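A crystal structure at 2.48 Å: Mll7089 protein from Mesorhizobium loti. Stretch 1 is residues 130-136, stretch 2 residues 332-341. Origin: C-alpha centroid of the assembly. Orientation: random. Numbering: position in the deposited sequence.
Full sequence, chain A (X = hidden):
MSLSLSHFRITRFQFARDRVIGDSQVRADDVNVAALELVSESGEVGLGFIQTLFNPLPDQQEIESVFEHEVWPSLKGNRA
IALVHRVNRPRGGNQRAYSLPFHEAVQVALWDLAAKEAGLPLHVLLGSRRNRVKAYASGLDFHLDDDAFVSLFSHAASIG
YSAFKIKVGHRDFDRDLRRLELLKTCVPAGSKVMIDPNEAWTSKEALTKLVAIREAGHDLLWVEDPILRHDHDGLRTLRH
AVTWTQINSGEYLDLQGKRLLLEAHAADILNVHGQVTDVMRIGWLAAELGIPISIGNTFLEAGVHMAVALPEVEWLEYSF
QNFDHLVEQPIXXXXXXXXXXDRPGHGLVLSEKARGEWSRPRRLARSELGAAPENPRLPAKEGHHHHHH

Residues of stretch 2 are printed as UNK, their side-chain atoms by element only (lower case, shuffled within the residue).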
# COMPACT_ATOMS: atom_id res chain seq x y z
N ARG A 130 30.19 28.36 -3.04
CA ARG A 130 31.30 28.04 -3.88
C ARG A 130 31.12 28.63 -5.25
O ARG A 130 30.08 29.18 -5.57
CB ARG A 130 31.61 26.53 -3.88
CG ARG A 130 30.47 25.55 -4.35
CD ARG A 130 30.70 24.10 -3.77
NE ARG A 130 30.76 24.16 -2.29
CZ ARG A 130 31.60 23.48 -1.51
NH1 ARG A 130 32.48 22.63 -2.04
NH2 ARG A 130 31.56 23.65 -0.19
N ASN A 131 32.15 28.54 -6.07
CA ASN A 131 32.08 29.15 -7.36
C ASN A 131 32.39 28.18 -8.48
O ASN A 131 32.53 28.58 -9.62
CB ASN A 131 32.90 30.46 -7.39
CG ASN A 131 34.33 30.26 -7.80
OD1 ASN A 131 34.99 29.29 -7.39
ND2 ASN A 131 34.84 31.18 -8.65
N ARG A 132 32.50 26.89 -8.15
CA ARG A 132 32.76 25.94 -9.20
C ARG A 132 32.11 24.59 -9.02
O ARG A 132 31.77 24.18 -7.90
CB ARG A 132 34.26 25.78 -9.43
CG ARG A 132 34.90 24.86 -8.49
CD ARG A 132 36.35 24.81 -8.70
NE ARG A 132 36.92 23.88 -7.74
CZ ARG A 132 38.18 23.47 -7.78
NH1 ARG A 132 38.99 23.94 -8.74
NH2 ARG A 132 38.62 22.61 -6.87
N VAL A 133 31.96 23.91 -10.15
CA VAL A 133 31.39 22.58 -10.23
C VAL A 133 32.13 21.74 -11.26
O VAL A 133 32.58 22.25 -12.27
CB VAL A 133 29.89 22.69 -10.57
CG1 VAL A 133 29.65 23.22 -11.95
CG2 VAL A 133 29.21 21.36 -10.31
N LYS A 134 32.27 20.46 -11.02
CA LYS A 134 32.78 19.53 -12.04
C LYS A 134 31.93 19.49 -13.29
O LYS A 134 30.68 19.46 -13.23
CB LYS A 134 32.81 18.12 -11.47
CG LYS A 134 33.70 18.02 -10.25
CD LYS A 134 33.89 16.57 -9.84
CE LYS A 134 33.22 16.33 -8.56
NZ LYS A 134 33.66 15.00 -8.06
N ALA A 135 32.61 19.41 -14.42
CA ALA A 135 31.92 19.37 -15.68
C ALA A 135 32.26 18.03 -16.34
O ALA A 135 33.37 17.56 -16.21
CB ALA A 135 32.36 20.57 -16.56
N TYR A 136 31.31 17.39 -17.00
CA TYR A 136 31.63 16.17 -17.70
C TYR A 136 31.43 16.41 -19.17
O TYR A 136 30.69 17.30 -19.56
CB TYR A 136 30.81 14.97 -17.20
CG TYR A 136 29.32 15.06 -17.38
CD1 TYR A 136 28.73 14.57 -18.52
CD2 TYR A 136 28.50 15.56 -16.39
CE1 TYR A 136 27.37 14.57 -18.68
CE2 TYR A 136 27.10 15.58 -16.53
CZ TYR A 136 26.55 15.08 -17.69
OH TYR A 136 25.21 15.08 -17.94
N UNK A 332 33.67 30.01 -18.26
CA UNK A 332 34.92 29.29 -18.13
C UNK A 332 34.76 27.80 -17.69
O UNK A 332 34.13 27.50 -16.68
c UNK A 332 37.29 29.47 -17.16
o UNK A 332 37.75 30.97 -15.34
c UNK A 332 38.21 30.13 -16.14
o UNK A 332 39.44 29.76 -16.13
c UNK A 332 35.85 30.00 -17.12
N UNK A 333 35.35 26.89 -18.46
CA UNK A 333 35.54 25.54 -18.00
C UNK A 333 37.03 25.21 -18.13
O UNK A 333 37.57 25.19 -19.23
c UNK A 333 35.12 23.11 -18.38
c UNK A 333 33.20 24.78 -18.63
c UNK A 333 32.25 23.82 -19.43
c UNK A 333 34.71 24.52 -18.81
N UNK A 334 37.67 24.95 -16.99
CA UNK A 334 39.12 24.72 -16.94
C UNK A 334 39.45 23.48 -16.16
O UNK A 334 39.05 23.37 -14.99
n UNK A 334 40.77 28.83 -12.87
c UNK A 334 42.14 26.96 -15.75
c UNK A 334 41.32 25.65 -15.99
n UNK A 334 41.39 27.90 -14.90
c UNK A 334 41.50 27.96 -13.57
n UNK A 334 42.35 27.15 -12.94
c UNK A 334 39.83 25.92 -16.29
N UNK A 335 40.17 22.56 -16.78
CA UNK A 335 40.52 21.27 -16.17
C UNK A 335 39.36 20.46 -15.57
O UNK A 335 39.45 19.94 -14.46
o UNK A 335 43.16 21.50 -17.04
o UNK A 335 43.78 22.56 -15.16
c UNK A 335 41.67 21.44 -15.15
c UNK A 335 42.97 21.85 -15.83
N UNK A 336 38.26 20.38 -16.32
CA UNK A 336 37.10 19.63 -15.87
C UNK A 336 36.28 20.29 -14.78
O UNK A 336 35.44 19.62 -14.15
N UNK A 337 36.51 21.59 -14.53
CA UNK A 337 35.64 22.35 -13.64
C UNK A 337 35.00 23.53 -14.35
O UNK A 337 35.68 24.26 -15.08
c UNK A 337 36.68 21.87 -11.36
c UNK A 337 36.38 22.88 -12.44
c UNK A 337 38.21 20.33 -10.28
c UNK A 337 35.73 21.58 -10.39
o UNK A 337 37.49 19.18 -8.33
c UNK A 337 37.24 20.07 -9.34
c UNK A 337 35.99 20.68 -9.39
c UNK A 337 37.93 21.24 -11.28
N UNK A 338 33.70 23.72 -14.13
CA UNK A 338 33.00 24.87 -14.65
C UNK A 338 32.97 25.91 -13.56
O UNK A 338 32.77 25.60 -12.37
c UNK A 338 31.57 24.51 -15.13
N UNK A 339 33.20 27.16 -13.96
CA UNK A 339 33.30 28.24 -13.02
C UNK A 339 32.21 29.24 -13.21
O UNK A 339 32.03 29.79 -14.31
c UNK A 339 34.63 28.93 -13.20
o UNK A 339 38.97 25.90 -11.23
c UNK A 339 36.23 28.25 -11.36
c UNK A 339 36.45 27.20 -13.50
c UNK A 339 37.27 27.50 -10.87
c UNK A 339 37.92 26.63 -11.72
c UNK A 339 35.80 28.12 -12.68
c UNK A 339 37.50 26.46 -13.02
N UNK A 340 31.46 29.49 -12.15
CA UNK A 340 30.49 30.56 -12.17
C UNK A 340 31.26 31.87 -11.98
O UNK A 340 31.92 32.05 -10.94
c UNK A 340 29.47 30.38 -11.09
N UNK A 341 31.18 32.78 -12.97
CA UNK A 341 31.97 34.01 -13.00
C UNK A 341 31.58 35.04 -11.96
O UNK A 341 30.45 35.01 -11.44
c UNK A 341 30.27 32.67 -14.12
c UNK A 341 30.44 33.98 -14.82
c UNK A 341 31.69 34.58 -14.39

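Position 332 carries three side-chain carbons in a row, the last bearing two oxygens, and lies beyond the reach of stretch 1. Two methylene carbons ending in a carboxylate make glutamate, E332, and its exposed setting suits a charged group.

Position 333 has four carbons, forked at the first, one arm two carbons long, and they approach the methyl of A135. That pattern is isoleucine, I333. Its CA-to-CB bond points sideways, yet CG2 comes within 4.2 Å of A135 CB, a modest apolar contact; beta-branched residues are favoured in strands.

At position 334 three carbons lead to a nitrogen and then to a carbon holding two more nitrogens, none touching stretch 1: a guanidinium, hence arginine, R334. Its NE donates to E332 OE2 at 3.0 Å, a salt bridge between alternate residues.

Position 335 shows two carbons, the second with two oxygens, out of reach of stretch 1: aspartate, D335. Its phi/psi is 51/45, inside a type I' turn from R334 to position 337. Aspartate tolerates positive phi better than most non-glycine residues, and its charge is at home in an exposed turn.

Position 336 has no side-chain atoms; its backbone O accepts a hydrogen bond from A135 N at 2.9 Å. It is glycine, G336, and its phi of 74° by itself favours that residue.

Position 337 has one carbon, then a six-carbon ring bearing an oxygen, and the R132 guanidinium lies flat on that ring: tyrosine, Y337. The planes meet at 5°, with R132 CZ 3.8 Å from the Y337 ring centroid, 8° off its normal. An electron-rich aromatic face suits such a cation-pi stack. K134 CG also approaches Y337 CE1, at 3.6 Å.

The single carbon at position 338 lies 3.9 Å from V133 CG1 and 4.3 Å from A135 CB, measured from its CB: alanine, A338, a small apolar group in a buried place.

Position 339 repeats the carbon, six-membered ring and oxygen, and meets R132 with both ring and oxygen: tyrosine, Y339. R132 CB sits off-centre over the ring, 4.1 Å from the Y339 centroid, while R132 NH1 donates to Y339 OH at 3.2 Å. Tyrosine suits because it offers both a pi surface and an acceptor.

Position 340 has one carbon, its CB 3.8 Å from N131 O: alanine, A340. A single methyl is compact enough for this buried place, where A340 N donates to N131 O at 2.9 Å.

Position 341 has three carbons closing a ring onto the backbone nitrogen: proline, P341. It has no N-H to donate, its CA-to-CB bond points away from stretch 1, and the ring makes no contact there.

The contact is an antiparallel strand pairing. V133 N donates to A338 O at 2.9 Å and A338 N to V133 O at 2.6 Å; the bonds from A340 N and A135 N extend the ladder in both directions. R132 and Y339 share one sheet face, V133 and A338 the other. R132 thus ties two tyrosines together, while V133, A135, I333 and A338 add apolar packing.

Stretch 2 (332-341) EIRDGYAYAP
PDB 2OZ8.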